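Local structure of Alr4995 protein (Nostoc sp., 6LRF) at residues B[482-487]-B[627-632]. The protein is a bifunctional enzyme that acts as arginine dihydrolase and, through a second activity, as ornithine cyclodeaminase. Sequence-based numbering, arbitrary orientation.
Sequences RKIRDA and AEMILM
Ile484, in the last turn of helix 467-486, faces segment 627-632, its CA 7.5 Å from the CA of Glu628. With CG1 anti to its own carbonyl carbon (chi1 -63°) and the chain extended beyond, CD1 reaches the strand and rests 3.8 Å from CB of selenomethionine Met629. The CE methyl of Met629, brought round by a bend at chi3 (-66°), lies as near, so CD1 touches both the root and the tip of that side chain. CG2, with CG1 close behind, lies 3.7 Å from OE1 of Glu628, whose extended chain runs past the isoleucine in the opposite direction; this is van der Waals contact, with no hydrogen bond joining the segments. Were Ile484 cut back to an alanine, the methyl that meets both ends of Met629 would be gone, which is likely to open a gap there and leave the CE methyl freer to turn. On the helix, Asp486 pairs with Arg485, its OD1 3.6 Å from NE at the guanidinium edge. The contact seats the helix C-terminus on the parallel sheet of the Rossmann-fold region: Ile484 also touches Val491 of strand 491-495, and the backbone of Met629 hydrogen-bonds to Val492 of that same strand, while the backbone of Glu628 hydrogen-bonds to Lys651 of strand 651-656.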
loop_
_atom_site.group_PDB
_atom_site.type_symbol
_atom_site.label_atom_id
_atom_site.label_comp_id
_atom_site.label_asym_id
_atom_site.label_seq_id
_atom_site.Cartn_x
_atom_site.Cartn_y
_atom_site.Cartn_z
ATOM N N ARG B 482 21.597 -22.680 9.141
ATOM C CA ARG B 482 22.777 -23.550 9.080
ATOM C C ARG B 482 22.969 -24.318 10.393
ATOM O O ARG B 482 23.322 -25.508 10.395
ATOM C CB ARG B 482 24.032 -22.733 8.756
ATOM C CG ARG B 482 25.328 -23.533 8.667
ATOM C CD ARG B 482 26.474 -22.583 8.341
ATOM N NE ARG B 482 27.792 -23.218 8.316
ATOM C CZ ARG B 482 28.595 -23.325 9.373
ATOM N NH1 ARG B 482 29.780 -23.914 9.245
ATOM N NH2 ARG B 482 28.221 -22.840 10.553
ATOM N N LYS B 483 22.729 -23.628 11.504
ATOM C CA LYS B 483 22.812 -24.236 12.827
ATOM C C LYS B 483 21.861 -25.412 12.939
ATOM O O LYS B 483 22.222 -26.460 13.469
ATOM C CB LYS B 483 22.502 -23.213 13.920
ATOM C CG LYS B 483 23.656 -22.947 14.878
ATOM C CD LYS B 483 23.728 -21.471 15.248
ATOM C CE LYS B 483 24.841 -21.192 16.260
ATOM N NZ LYS B 483 26.105 -21.949 15.993
ATOM N N ILE B 484 20.647 -25.243 12.424
ATOM C CA ILE B 484 19.648 -26.289 12.533
ATOM C C ILE B 484 19.997 -27.459 11.624
ATOM O O ILE B 484 19.818 -28.606 12.013
ATOM C CB ILE B 484 18.223 -25.753 12.212
ATOM C CG1 ILE B 484 17.821 -24.699 13.240
ATOM C CG2 ILE B 484 17.198 -26.876 12.219
ATOM C CD1 ILE B 484 16.493 -24.027 12.960
ATOM N N ARG B 485 20.506 -27.190 10.425
ATOM C CA ARG B 485 20.806 -28.283 9.495
ATOM C C ARG B 485 21.981 -29.149 9.983
ATOM O O ARG B 485 21.932 -30.386 9.904
ATOM C CB ARG B 485 21.122 -27.748 8.094
ATOM C CG ARG B 485 21.464 -28.857 7.102
ATOM C CD ARG B 485 22.114 -28.342 5.824
ATOM N NE ARG B 485 23.459 -27.808 6.059
ATOM C CZ ARG B 485 24.290 -27.410 5.096
ATOM N NH1 ARG B 485 23.928 -27.486 3.816
ATOM N NH2 ARG B 485 25.489 -26.937 5.415
ATOM N N ASP B 486 23.033 -28.490 10.477
ATOM C CA ASP B 486 24.214 -29.188 11.001
ATOM C C ASP B 486 23.852 -30.035 12.220
ATOM O O ASP B 486 24.365 -31.141 12.403
ATOM C CB ASP B 486 25.319 -28.185 11.362
ATOM C CG ASP B 486 25.798 -27.378 10.158
ATOM O OD1 ASP B 486 25.506 -27.768 8.998
ATOM O OD2 ASP B 486 26.480 -26.353 10.373
ATOM N N ALA B 487 22.947 -29.513 13.043
ATOM C CA ALA B 487 22.456 -30.246 14.203
ATOM C C ALA B 487 21.415 -31.313 13.836
ATOM O O ALA B 487 20.834 -31.935 14.721
ATOM C CB ALA B 487 21.876 -29.276 15.219
ATOM N N ALA B 627 9.259 -30.028 13.906
ATOM C CA ALA B 627 9.815 -28.845 13.233
ATOM C C ALA B 627 10.492 -27.878 14.208
ATOM O O ALA B 627 9.928 -27.560 15.249
ATOM C CB ALA B 627 8.707 -28.109 12.453
ATOM N N GLU B 628 11.690 -27.405 13.855
ATOM C CA GLU B 628 12.404 -26.400 14.646
ATOM C C GLU B 628 12.266 -25.025 14.008
ATOM O O GLU B 628 12.357 -23.991 14.666
ATOM C CB GLU B 628 13.881 -26.762 14.771
ATOM C CG GLU B 628 14.180 -27.985 15.643
ATOM C CD GLU B 628 15.686 -28.229 15.823
ATOM O OE1 GLU B 628 16.475 -27.248 15.794
ATOM O OE2 GLU B 628 16.082 -29.405 15.988
HETATM N N MSE B 629 12.050 -25.019 12.700
HETATM C CA MSE B 629 11.832 -23.779 12.001
HETATM C C MSE B 629 10.839 -23.977 10.891
HETATM O O MSE B 629 10.837 -25.010 10.228
HETATM C CB MSE B 629 13.143 -23.235 11.439
HETATM C CG MSE B 629 12.957 -21.962 10.617
HETATM SE SE MSE B 629 14.649 -21.078 10.159
HETATM C CE MSE B 629 15.183 -20.590 11.960
ATOM N N ILE B 630 9.993 -22.976 10.698
ATOM C CA ILE B 630 9.086 -22.948 9.572
ATOM C C ILE B 630 9.389 -21.686 8.779
ATOM O O ILE B 630 9.377 -20.586 9.319
ATOM C CB ILE B 630 7.621 -22.970 10.031
ATOM C CG1 ILE B 630 7.375 -24.202 10.911
ATOM C CG2 ILE B 630 6.679 -22.934 8.832
ATOM C CD1 ILE B 630 5.981 -24.282 11.431
ATOM N N LEU B 631 9.714 -21.872 7.505
ATOM C CA LEU B 631 9.988 -20.791 6.576
ATOM C C LEU B 631 8.744 -20.537 5.714
ATOM O O LEU B 631 8.356 -21.371 4.894
ATOM C CB LEU B 631 11.188 -21.158 5.704
ATOM C CG LEU B 631 11.980 -20.049 5.034
ATOM C CD1 LEU B 631 12.482 -19.077 6.088
ATOM C CD2 LEU B 631 13.160 -20.668 4.280
HETATM N N MSE B 632 8.102 -19.396 5.905
HETATM C CA MSE B 632 6.848 -19.136 5.217
HETATM C C MSE B 632 7.070 -18.141 4.080
HETATM O O MSE B 632 7.221 -16.936 4.292
HETATM C CB MSE B 632 5.790 -18.645 6.203
HETATM C CG MSE B 632 5.201 -19.761 7.074
HETATM SE SE MSE B 632 4.364 -19.098 8.727
HETATM C CE MSE B 632 5.909 -18.253 9.550
#